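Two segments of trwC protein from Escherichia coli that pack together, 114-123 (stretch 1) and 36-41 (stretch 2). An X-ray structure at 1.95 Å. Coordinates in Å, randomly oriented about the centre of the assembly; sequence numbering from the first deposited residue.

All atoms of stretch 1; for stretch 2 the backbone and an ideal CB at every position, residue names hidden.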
# COMPACT_ATOMS: atom_id res chain seq x y z
N VAL B 114 -0.38 7.51 5.98
CA VAL B 114 0.61 6.62 5.38
C VAL B 114 2.01 6.96 5.89
O VAL B 114 2.77 6.08 6.28
CB VAL B 114 0.61 6.73 3.83
CG1 VAL B 114 1.78 5.97 3.25
CG2 VAL B 114 -0.70 6.18 3.25
N ALA B 115 2.35 8.25 5.89
CA ALA B 115 3.67 8.69 6.35
C ALA B 115 3.93 8.32 7.81
O ALA B 115 5.01 7.86 8.16
CB ALA B 115 3.82 10.20 6.15
N ARG B 116 2.94 8.53 8.67
CA ARG B 116 3.09 8.22 10.08
C ARG B 116 3.22 6.72 10.32
O ARG B 116 3.98 6.28 11.19
CB ARG B 116 1.90 8.78 10.87
CG ARG B 116 1.90 10.30 10.92
CD ARG B 116 0.58 10.83 11.47
NE ARG B 116 0.52 12.29 11.42
CZ ARG B 116 -0.59 12.99 11.62
NH1 ARG B 116 -1.73 12.37 11.88
NH2 ARG B 116 -0.55 14.32 11.57
N THR B 117 2.50 5.92 9.55
CA THR B 117 2.58 4.48 9.71
C THR B 117 3.96 3.99 9.27
O THR B 117 4.55 3.13 9.92
CB THR B 117 1.49 3.76 8.89
OG1 THR B 117 0.21 4.28 9.24
CG2 THR B 117 1.51 2.26 9.16
N LEU B 118 4.47 4.56 8.19
CA LEU B 118 5.78 4.17 7.69
C LEU B 118 6.89 4.53 8.67
O LEU B 118 7.95 3.90 8.67
CB LEU B 118 6.04 4.80 6.31
CG LEU B 118 5.18 4.24 5.17
CD1 LEU B 118 5.41 5.04 3.91
CD2 LEU B 118 5.53 2.77 4.95
N GLU B 119 6.66 5.54 9.49
CA GLU B 119 7.65 5.94 10.48
C GLU B 119 7.79 4.79 11.48
O GLU B 119 8.88 4.47 11.93
CB GLU B 119 7.22 7.20 11.23
CG GLU B 119 7.38 8.50 10.46
CD GLU B 119 7.05 9.71 11.31
OE1 GLU B 119 7.74 9.93 12.33
OE2 GLU B 119 6.10 10.44 10.98
N GLN B 120 6.66 4.18 11.81
CA GLN B 120 6.66 3.07 12.74
C GLN B 120 7.19 1.80 12.11
O GLN B 120 7.77 0.94 12.79
CB GLN B 120 5.25 2.88 13.32
CG GLN B 120 4.90 4.02 14.27
CD GLN B 120 3.54 3.87 14.93
OE1 GLN B 120 3.22 2.83 15.50
NE2 GLN B 120 2.74 4.93 14.86
N ALA B 121 7.01 1.67 10.80
CA ALA B 121 7.53 0.50 10.10
C ALA B 121 9.05 0.68 10.09
O ALA B 121 9.80 -0.29 10.23
CB ALA B 121 6.99 0.45 8.68
N GLU B 122 9.50 1.93 9.94
CA GLU B 122 10.93 2.21 9.92
C GLU B 122 11.59 1.93 11.27
O GLU B 122 12.75 1.50 11.33
CB GLU B 122 11.19 3.66 9.50
CG GLU B 122 12.66 4.05 9.46
CD GLU B 122 12.89 5.42 8.87
OE1 GLU B 122 12.18 6.36 9.28
OE2 GLU B 122 13.78 5.57 8.02
N ALA B 123 10.86 2.17 12.35
CA ALA B 123 11.39 1.92 13.68
C ALA B 123 11.64 0.42 13.83
O ALA B 123 12.32 -0.02 14.76
CB ALA B 123 10.41 2.41 14.75
N UNK B 36 9.60 10.30 -1.75
CA UNK B 36 10.55 9.49 -1.00
C UNK B 36 10.27 9.64 0.49
O UNK B 36 9.69 10.64 0.92
CB UNK B 36 11.99 9.89 -1.33
N UNK B 37 10.70 8.65 1.27
CA UNK B 37 10.57 8.70 2.71
C UNK B 37 11.57 7.73 3.33
O UNK B 37 11.91 6.71 2.73
CB UNK B 37 9.14 8.37 3.14
N UNK B 38 12.03 8.06 4.54
CA UNK B 38 12.97 7.20 5.24
C UNK B 38 14.31 7.83 5.54
O UNK B 38 14.91 8.50 4.70
CB UNK B 38 13.20 5.93 4.42
N UNK B 39 14.79 7.62 6.76
CA UNK B 39 16.09 8.15 7.18
C UNK B 39 17.12 7.63 6.19
O UNK B 39 18.08 8.32 5.86
CB UNK B 39 16.44 7.74 8.61
N UNK B 40 16.90 6.41 5.71
CA UNK B 40 17.80 5.83 4.74
C UNK B 40 17.81 6.65 3.47
O UNK B 40 18.87 6.93 2.91
CB UNK B 40 17.41 4.38 4.44
N UNK B 41 16.62 7.04 3.01
CA UNK B 41 16.50 7.84 1.80
C UNK B 41 17.32 9.11 2.01
O UNK B 41 18.11 9.50 1.16
CB UNK B 41 15.04 8.16 1.48

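Position 36 lies in a strand, and its ideal CB has no atom of stretch 1 within 5.5 Å. Stretch 1 therefore sets no limit on size or polarity here. The deposited residue is Trp 36, whose indole makes no contact with the helix.

Position 37 is the first to face the helix. Its CA-to-CB bond points toward stretch 1, and the ideal CB stands 5.1 Å from CD1 of Leu 118, leaving room for a long side chain. Along this path lie the methyl of Ala 115, the aliphatic part of Leu 118 and the carbonyl O of Ala 115, already accepting a weak helical bond from Glu 119 N (3.1 Å to O of Ala 115) and still able to accept a second donor. A long chain with a terminal donor, such as Gln, Lys or Arg, would suit; Met or Leu could cover the apolar atoms but not serve the carbonyl. The deposited residue is Gln 37. With chi1 and chi2 both t, the chain is extended, and its NE2 donates to O of Ala 115 at 3.0 Å with an N-H...O angle of 159°. The same NE2 packs 3.4 Å from CB of Leu 118 and also donates to a water, 3.2 Å from NE2, which in turn donates to OE1 of Glu 122 at 2.6 Å.

Position 38 has phi/psi of 119/136. A CB would be jammed against the carbonyl O of the preceding residue, which by itself calls for glycine; the ideal CB would also lie 3.7 Å from OE2 of Glu 122. Gly 38 occupies the N-cap position, and its CA approaches OE2 of Glu 122 to 3.3 Å.

Position 39 opens the helix at -56/-35. The main recognition is through its backbone: N donates to OE2 of Glu 122 at 2.6 Å, with an angle of 149°. CA-to-CB points sideways, and the ideal CB is 3.5 Å from that same OE2. Ala, Gln, Lys or Arg would fit, a basic group being electrostatically favourable. Lys 39 is found; its CG lies 3.4 Å from OE2 of Glu 122, but its NZ stays 4.9 Å from OE1 of Glu 122, so no salt bridge forms and the contact is made by the aliphatic part.

Position 40, with helical angles, has its ideal CB 5.2 Å from OE2 of Glu 122, so stretch 1 does not itself demand glycine. Gly 40 is deposited.

Position 41 continues the helix beyond reach of stretch 1; it is Ala 41.

Stretch 2 36-41: WQGKGA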
# COMPACT_ATOMS: atom_id res chain seq x y z
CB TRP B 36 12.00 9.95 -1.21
CG TRP B 36 12.59 9.76 -2.57
CD1 TRP B 36 12.94 10.74 -3.45
CD2 TRP B 36 13.00 8.52 -3.16
NE1 TRP B 36 13.54 10.20 -4.56
CE2 TRP B 36 13.59 8.83 -4.40
CE3 TRP B 36 12.92 7.18 -2.76
CZ2 TRP B 36 14.11 7.85 -5.25
CZ3 TRP B 36 13.43 6.21 -3.60
CH2 TRP B 36 14.02 6.55 -4.83
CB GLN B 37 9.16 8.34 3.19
CG GLN B 37 8.99 8.64 4.69
CD GLN B 37 7.61 8.33 5.24
OE1 GLN B 37 6.60 8.55 4.56
NE2 GLN B 37 7.55 7.86 6.48
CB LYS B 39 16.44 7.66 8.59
CG LYS B 39 15.44 8.07 9.67
CD LYS B 39 15.85 7.52 11.03
CE LYS B 39 14.81 7.82 12.11
NZ LYS B 39 14.65 9.28 12.36
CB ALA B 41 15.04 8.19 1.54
O HOH W 1 10.32 7.81 8.08
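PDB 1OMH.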